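Local coordinates for protein sortase, SrtB family (Streptococcus pneumoniae PCS8235, PDB 4Y4Q) that is a class B sortase, a transpeptidase-type enzyme that probably takes part in building the type II pilus, at residues A[166-171]-A[208-213]. Residues are numbered along the deposited sequence; the frame is centred on the assembly and turned at random.
Sequences GLEIFE and RDISLS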
loop_
_atom_site.group_PDB
_atom_site.type_symbol
_atom_site.label_atom_id
_atom_site.label_comp_id
_atom_site.label_asym_id
_atom_site.label_seq_id
_atom_site.Cartn_x
_atom_site.Cartn_y
_atom_site.Cartn_z
ATOM N N GLY A 166 10.659 -7.232 -3.656
ATOM C CA GLY A 166 10.799 -6.811 -2.274
ATOM C C GLY A 166 10.100 -5.486 -2.094
ATOM O O GLY A 166 9.811 -4.795 -3.087
ATOM N N LEU A 167 9.796 -5.153 -0.842
ATOM C CA LEU A 167 9.201 -3.867 -0.495
ATOM C C LEU A 167 10.070 -3.220 0.556
ATOM O O LEU A 167 10.499 -3.889 1.499
ATOM C CB LEU A 167 7.813 -4.062 0.107
ATOM C CG LEU A 167 6.627 -4.456 -0.773
ATOM C CD1 LEU A 167 5.406 -4.631 0.116
ATOM C CD2 LEU A 167 6.367 -3.389 -1.847
ATOM N N GLU A 168 10.338 -1.925 0.415
ATOM C CA GLU A 168 11.028 -1.205 1.473
ATOM C C GLU A 168 10.178 -0.025 1.902
ATOM O O GLU A 168 9.976 0.901 1.128
ATOM C CB GLU A 168 12.397 -0.737 0.994
ATOM C CG GLU A 168 13.199 -0.006 2.065
ATOM C CD GLU A 168 14.679 0.104 1.724
ATOM O OE1 GLU A 168 15.078 -0.282 0.600
ATOM O OE2 GLU A 168 15.447 0.569 2.592
ATOM N N ILE A 169 9.652 -0.058 3.121
ATOM C CA ILE A 169 8.839 1.056 3.603
ATOM C C ILE A 169 9.707 2.306 3.831
ATOM O O ILE A 169 10.784 2.215 4.433
ATOM C CB ILE A 169 8.088 0.668 4.894
ATOM C CG1 ILE A 169 7.030 -0.388 4.583
ATOM C CG2 ILE A 169 7.412 1.873 5.519
ATOM C CD1 ILE A 169 6.378 -0.946 5.815
ATOM N N PHE A 170 9.257 3.471 3.357
ATOM C CA PHE A 170 9.993 4.706 3.658
ATOM C C PHE A 170 9.180 5.806 4.335
ATOM O O PHE A 170 9.733 6.836 4.717
ATOM C CB PHE A 170 10.685 5.276 2.415
ATOM C CG PHE A 170 9.738 5.681 1.329
ATOM C CD1 PHE A 170 9.190 6.960 1.297
ATOM C CD2 PHE A 170 9.388 4.783 0.338
ATOM C CE1 PHE A 170 8.308 7.333 0.281
ATOM C CE2 PHE A 170 8.508 5.148 -0.671
ATOM C CZ PHE A 170 7.972 6.423 -0.693
ATOM N N GLU A 171 7.879 5.615 4.484
ATOM C CA GLU A 171 7.071 6.684 5.065
ATOM C C GLU A 171 5.776 6.204 5.712
ATOM O O GLU A 171 5.132 5.265 5.219
ATOM C CB GLU A 171 6.757 7.770 4.007
ATOM C CG GLU A 171 5.755 8.803 4.498
ATOM C CD GLU A 171 5.562 9.998 3.563
ATOM O OE1 GLU A 171 6.298 10.130 2.557
ATOM O OE2 GLU A 171 4.656 10.814 3.850
ATOM N N ARG A 208 11.987 7.586 6.347
ATOM C CA ARG A 208 13.426 7.311 6.329
ATOM C C ARG A 208 13.969 7.766 4.990
ATOM O O ARG A 208 13.268 7.711 3.986
ATOM C CB ARG A 208 13.737 5.821 6.555
ATOM C CG ARG A 208 12.927 4.853 5.693
ATOM C CD ARG A 208 13.418 3.400 5.858
ATOM N NE ARG A 208 13.363 2.962 7.253
ATOM C CZ ARG A 208 12.304 2.392 7.817
ATOM N NH1 ARG A 208 11.215 2.172 7.094
ATOM N NH2 ARG A 208 12.340 2.035 9.103
ATOM N N ASP A 209 15.212 8.218 4.973
ATOM C CA ASP A 209 15.826 8.660 3.733
ATOM C C ASP A 209 16.254 7.453 2.893
ATOM O O ASP A 209 17.161 6.724 3.283
ATOM C CB ASP A 209 17.035 9.544 4.044
ATOM C CG ASP A 209 17.425 10.429 2.878
ATOM O OD1 ASP A 209 17.440 9.930 1.729
ATOM O OD2 ASP A 209 17.706 11.626 3.106
ATOM N N ILE A 210 15.587 7.218 1.764
ATOM C CA ILE A 210 16.085 6.244 0.781
ATOM C C ILE A 210 16.114 6.810 -0.641
ATOM O O ILE A 210 15.612 7.912 -0.894
ATOM C CB ILE A 210 15.317 4.895 0.796
ATOM C CG1 ILE A 210 13.916 5.033 0.198
ATOM C CG2 ILE A 210 15.255 4.306 2.210
ATOM C CD1 ILE A 210 13.188 3.683 0.111
ATOM N N SER A 211 16.704 6.052 -1.561
ATOM C CA SER A 211 16.901 6.523 -2.933
ATOM C C SER A 211 15.587 6.513 -3.708
ATOM O O SER A 211 15.062 5.443 -4.032
ATOM C CB SER A 211 17.945 5.664 -3.647
ATOM O OG SER A 211 18.212 6.159 -4.947
ATOM N N LEU A 212 15.066 7.701 -4.004
ATOM C CA LEU A 212 13.738 7.824 -4.601
ATOM C C LEU A 212 13.692 8.746 -5.809
ATOM O O LEU A 212 14.078 9.921 -5.740
ATOM C CB LEU A 212 12.725 8.304 -3.565
ATOM C CG LEU A 212 11.913 7.184 -2.929
ATOM C CD1 LEU A 212 10.816 7.765 -2.052
ATOM C CD2 LEU A 212 11.341 6.303 -4.027
ATOM N N SER A 213 13.187 8.208 -6.912
ATOM C CA SER A 213 13.069 8.968 -8.150
ATOM C C SER A 213 11.790 8.577 -8.902
ATOM O O SER A 213 11.203 7.522 -8.634
ATOM C CB SER A 213 14.310 8.748 -9.025
ATOM O OG SER A 213 14.475 7.379 -9.345
#
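Over one face of the F170 ring sits CD1 of L212, a CH-pi contact 3.5 Å from the ring centroid and shifted slightly toward the rim, where CZ lies 3.4 Å from that methyl. I210 approaches the same ring obliquely, its CD1 4.0 Å from F170 CD2. The other flat group, the R208 guanidinium, works through its edge, with F170 N as a neighbour near its plane: NH1 donates to I169 O at 2.7 Å; I169 O lies close to the guanidinium plane, whereas NH1 stands 51° out of the carbonyl plane. The F170 side chain, its CG between the backbone N and the carbonyl carbon (chi1 63°), crosses those of I210 and L212 at about a right angle. A bend at chi3 (57°) turns the arginine's guanidinium toward I169, and its NH2 is taken by F150 O. In the sortase beta-barrel these contacts join strand 163-176 to the loop that follows strand 206-207, and R208 N to F170 O (2.9 Å) carries the antiparallel pairing just beyond that short strand. F170 and E171 together face V236, a classic beta bulge. Earlier in the strand, E168 slides past I210, with OE2 3.8 Å from CG2, while the same oxygen forms a salt bridge with R154.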